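Local coordinates for histidine-containing Phosphotransfer Protein type 1, MtHPt1 (Medicago truncatula, PDB 3US6) that probably relays phosphoryl groups through an active histidine, passing the cytokinin signal from sensor histidine kinases to response regulators, at residues 8-11 / 12-16; 131-134 / 135-139. All blocks are in the same frame, centred on the assembly; numbering follows the deposited sequence.

Contact 1: 8-11 / 12-16; sequences RQWV and DYIKS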
# COMPACT_ATOMS: atom_id res chain seq x y z
N ARG A 8 -17.57 15.21 -2.33
CA ARG A 8 -17.08 15.76 -1.05
C ARG A 8 -16.56 14.65 -0.13
O ARG A 8 -15.51 14.80 0.51
CB ARG A 8 -18.18 16.56 -0.35
CG ARG A 8 -18.54 17.89 -1.03
CD ARG A 8 -19.57 18.73 -0.19
NE ARG A 8 -20.89 18.11 -0.08
CZ ARG A 8 -21.85 18.23 -1.00
NH1 ARG A 8 -21.62 18.93 -2.11
NH2 ARG A 8 -23.02 17.63 -0.83
N GLN A 9 -17.23 13.50 -0.10
CA GLN A 9 -16.76 12.37 0.66
C GLN A 9 -15.41 11.86 0.21
O GLN A 9 -14.61 11.49 1.02
CB GLN A 9 -17.75 11.22 0.57
CG GLN A 9 -19.07 11.51 1.18
CD GLN A 9 -20.05 10.38 0.96
OE1 GLN A 9 -20.13 9.80 -0.09
NE2 GLN A 9 -20.79 10.08 1.96
N TRP A 10 -15.19 11.85 -1.08
CA TRP A 10 -13.90 11.46 -1.65
C TRP A 10 -12.80 12.39 -1.23
O TRP A 10 -11.75 11.94 -0.78
CB TRP A 10 -13.99 11.42 -3.22
CG TRP A 10 -12.72 10.97 -3.95
CD1 TRP A 10 -12.41 9.71 -4.31
CD2 TRP A 10 -11.59 11.79 -4.32
NE1 TRP A 10 -11.16 9.69 -4.91
CE2 TRP A 10 -10.63 10.94 -4.88
CE3 TRP A 10 -11.30 13.15 -4.20
CZ2 TRP A 10 -9.44 11.42 -5.40
CZ3 TRP A 10 -10.11 13.61 -4.66
CH2 TRP A 10 -9.19 12.76 -5.26
N VAL A 11 -13.05 13.67 -1.37
CA VAL A 11 -12.04 14.64 -0.89
C VAL A 11 -11.66 14.40 0.56
O VAL A 11 -10.47 14.33 0.91
CB VAL A 11 -12.55 16.10 -1.11
CG1 VAL A 11 -11.68 17.12 -0.40
CG2 VAL A 11 -12.66 16.39 -2.60
N ASP A 12 -12.68 14.29 1.41
CA ASP A 12 -12.45 14.10 2.82
C ASP A 12 -11.72 12.76 3.09
O ASP A 12 -10.82 12.70 3.97
CB ASP A 12 -13.75 14.17 3.64
CG ASP A 12 -14.38 15.56 3.62
OD1 ASP A 12 -13.67 16.54 3.29
OD2 ASP A 12 -15.60 15.63 3.93
N TYR A 13 -12.13 11.67 2.44
CA TYR A 13 -11.53 10.37 2.68
C TYR A 13 -10.07 10.33 2.25
O TYR A 13 -9.18 9.90 3.00
CB TYR A 13 -12.37 9.28 2.01
CG TYR A 13 -12.05 7.88 2.51
CD1 TYR A 13 -12.46 7.48 3.78
CD2 TYR A 13 -11.32 6.98 1.77
CE1 TYR A 13 -12.16 6.22 4.27
CE2 TYR A 13 -11.05 5.71 2.24
CZ TYR A 13 -11.47 5.36 3.49
OH TYR A 13 -11.16 4.07 3.89
N ILE A 14 -9.79 10.80 1.04
CA ILE A 14 -8.43 10.74 0.55
C ILE A 14 -7.58 11.72 1.37
O ILE A 14 -6.39 11.41 1.65
CB ILE A 14 -8.30 11.00 -0.96
CG1 ILE A 14 -6.96 10.39 -1.44
CG2 ILE A 14 -8.49 12.45 -1.36
CD1 ILE A 14 -6.75 10.44 -2.94
N LYS A 15 -8.11 12.86 1.78
CA LYS A 15 -7.33 13.74 2.61
C LYS A 15 -6.93 13.08 3.92
O LYS A 15 -5.87 13.30 4.40
CB LYS A 15 -8.08 15.04 2.85
CG LYS A 15 -7.38 15.99 3.74
CD LYS A 15 -7.70 17.46 3.39
CE LYS A 15 -9.08 17.66 2.88
NZ LYS A 15 -9.64 18.96 3.40
N SER A 16 -7.82 12.28 4.49
CA SER A 16 -7.45 11.56 5.72
C SER A 16 -6.33 10.60 5.44
O SER A 16 -5.43 10.45 6.24
CB SER A 16 -8.67 10.82 6.30
OG SER A 16 -9.09 9.65 5.58
O HOH W 1 -14.99 17.93 1.17

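Contact 2: 131-134 / 135-139; sequences ETLL and RLEQQ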
# COMPACT_ATOMS: atom_id res chain seq x y z
N GLU A 131 -9.41 0.11 -1.43
CA GLU A 131 -10.62 -0.52 -2.00
C GLU A 131 -11.81 0.42 -1.82
O GLU A 131 -12.64 0.56 -2.71
CB GLU A 131 -10.85 -1.89 -1.43
CG GLU A 131 -9.76 -2.83 -1.84
CD GLU A 131 -9.95 -4.21 -1.25
OE1 GLU A 131 -10.54 -4.39 -0.15
OE2 GLU A 131 -9.39 -5.20 -1.78
N THR A 132 -11.95 0.96 -0.63
CA THR A 132 -13.01 1.93 -0.32
C THR A 132 -12.90 3.18 -1.25
O THR A 132 -13.90 3.64 -1.83
CB THR A 132 -13.02 2.32 1.14
OG1 THR A 132 -13.39 1.16 1.89
CG2 THR A 132 -13.99 3.48 1.45
N LEU A 133 -11.73 3.76 -1.37
CA LEU A 133 -11.51 4.90 -2.23
C LEU A 133 -11.88 4.58 -3.68
O LEU A 133 -12.58 5.36 -4.33
CB LEU A 133 -10.03 5.30 -2.10
CG LEU A 133 -9.70 6.59 -2.86
CD1 LEU A 133 -10.21 7.79 -2.14
CD2 LEU A 133 -8.17 6.66 -3.09
N LEU A 134 -11.38 3.44 -4.18
CA LEU A 134 -11.63 3.02 -5.58
C LEU A 134 -13.11 2.71 -5.84
O LEU A 134 -13.64 3.04 -6.92
CB LEU A 134 -10.72 1.88 -5.96
CG LEU A 134 -9.28 2.38 -6.10
CD1 LEU A 134 -8.36 1.20 -6.24
CD2 LEU A 134 -9.11 3.35 -7.31
N ARG A 135 -13.79 2.12 -4.85
CA ARG A 135 -15.22 1.88 -4.95
C ARG A 135 -16.02 3.18 -5.05
O ARG A 135 -16.97 3.28 -5.82
CB ARG A 135 -15.71 1.06 -3.75
CG ARG A 135 -15.57 -0.44 -3.93
CD ARG A 135 -16.44 -1.20 -2.94
NE ARG A 135 -15.82 -1.26 -1.61
CZ ARG A 135 -14.90 -2.16 -1.26
NH1 ARG A 135 -14.49 -3.07 -2.13
NH2 ARG A 135 -14.39 -2.14 -0.03
N LEU A 136 -15.62 4.18 -4.26
CA LEU A 136 -16.27 5.49 -4.27
C LEU A 136 -16.05 6.17 -5.63
O LEU A 136 -16.97 6.72 -6.24
CB LEU A 136 -15.74 6.37 -3.15
CG LEU A 136 -16.37 7.76 -3.05
CD1 LEU A 136 -17.86 7.67 -2.92
CD2 LEU A 136 -15.78 8.46 -1.84
N GLU A 137 -14.82 6.13 -6.14
CA GLU A 137 -14.54 6.66 -7.45
C GLU A 137 -15.44 6.01 -8.52
O GLU A 137 -15.93 6.68 -9.41
CB GLU A 137 -13.08 6.45 -7.85
CG GLU A 137 -12.15 7.30 -7.03
CD GLU A 137 -10.67 7.25 -7.46
OE1 GLU A 137 -10.33 6.72 -8.54
OE2 GLU A 137 -9.82 7.81 -6.68
N GLN A 138 -15.55 4.68 -8.49
CA GLN A 138 -16.39 4.00 -9.47
C GLN A 138 -17.83 4.49 -9.38
O GLN A 138 -18.52 4.68 -10.38
CB GLN A 138 -16.36 2.48 -9.28
CG GLN A 138 -15.03 1.81 -9.48
CD GLN A 138 -14.57 1.61 -10.92
OE1 GLN A 138 -13.43 1.16 -11.13
NE2 GLN A 138 -15.44 1.85 -11.90
N GLN A 139 -18.30 4.74 -8.16
CA GLN A 139 -19.67 5.25 -7.98
C GLN A 139 -19.84 6.68 -8.53
O GLN A 139 -20.81 6.98 -9.25
CB GLN A 139 -20.09 5.20 -6.51
CG GLN A 139 -20.20 3.82 -5.99
CD GLN A 139 -20.11 3.69 -4.45
OE1 GLN A 139 -19.97 4.68 -3.70
NE2 GLN A 139 -20.08 2.45 -3.99
O HOH W 2 -12.60 -3.45 1.43
O HOH W 3 -12.96 -5.55 -1.47
O HOH W 4 -12.02 2.29 -9.21

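Contact 1: 8-11 / 12-16
Apolar packing between residues four apart centres on Trp-10 and Ile-14, whose side chains lie side by side and point the same way. The CG2 methyl of Ile-14 sits over one face of the indole in a CH-pi contact, 3.9 Å from the centroid of the six-membered ring and 12° off its normal. Farther along the ring, Trp-10 CZ2 meets Ile-14 CD1 at 3.8 Å. Trp-10 CG lies anti to the backbone N (chi1 -177°), beside its own carbonyl carbon, which leans the indole toward the turn carrying Ile-14. This is one face of helix 3-19 in an HPt helix bundle; helix 109-142 packs on Trp-10 through Leu-133 and Leu-136, while Phe-27 and Gln-31 of helix 25-32 meet Ile-14. Replacing Trp-10 by alanine would probably leave the Ile-14 methyl without its ring and the Glu-137 carboxylate without the indole N-H that it accepts. Backbone hydrogen bonds of the alpha-helical i to i+4 pattern join the two turns, among them Ile-14 N to Trp-10 O at 2.9 Å and Asp-12 N to Arg-8 O. On the polar side, a water donates to Arg-8 O and to Asp-12 OD1, 2.9 Å from the latter, tying this carboxylate to the preceding turn.

Contact 2: 131-134 / 135-139
Glu-131 meets Arg-135 one helical turn later without a direct salt bridge: Glu-131 OE1 stays 4.5 Å from Arg-135 NH2. Two waters fill in, both in the plane of the guanidinium at its edge. One accepts from Arg-135 NH2 at 2.7 Å and donates to Glu-131 OE1 at 2.8 Å; the other accepts from NH1 and gives OE1 a weak bond. The arginine chain bends at chi3 (-79°), folding the guanidinium back so that Glu-131 O lies 3.8 Å above its plane, over the centre, and Glu-131 CB touches its nitrogens. The same carbonyl accepts the backbone N-H of Arg-135. Thr-132 comes next, its O taking the N-H of Leu-136 while its CG2 methyl packs on Tyr-13 of helix 3-19. Leu-133 passes obliquely across Glu-137, with CG 4.0 Å from OE2, the oxygen that accepts the indole N-H of Trp-10. Leu-134 CD2 touches the other carboxylate oxygen, Glu-137 OE1, at 3.8 Å, so leucine carbons border both oxygens. Leu-134 O accepts from Gln-138 N at 3.0 Å and from a water that also donates to Gln-138 OE1. These turns belong to helix 109-142, the long C-terminal helix of the HPt bundle. The Glu-131 and Arg-135 attraction thus acts through water and is probably partly screened, whereas apolar neighbours and an indole N-H are likely to fix how the Glu-137 carboxylate is turned.

Contacts 1 and 2 are each two successive turns of a single helix, 3-19 and 109-142 respectively, and lie side by side with centres about 11 Å apart. Both are partly buried, with a core-facing side and a surface side. The facing sides meet: the hydrogen bond from Trp-10 NE1 to Glu-137 OE2, 2.9 Å long, is the polar joint between them, and at the partly exposed margin Tyr-13 CZ rests 3.7 Å from Thr-132 CG2. Contact 1 turns an aromatic and aliphatic pair inward, while contact 2 answers with leucines and one carboxylate. On the exposed side of each, water bridges polar groups: a backbone carbonyl and an aspartate in contact 1, opposite charges in contact 2.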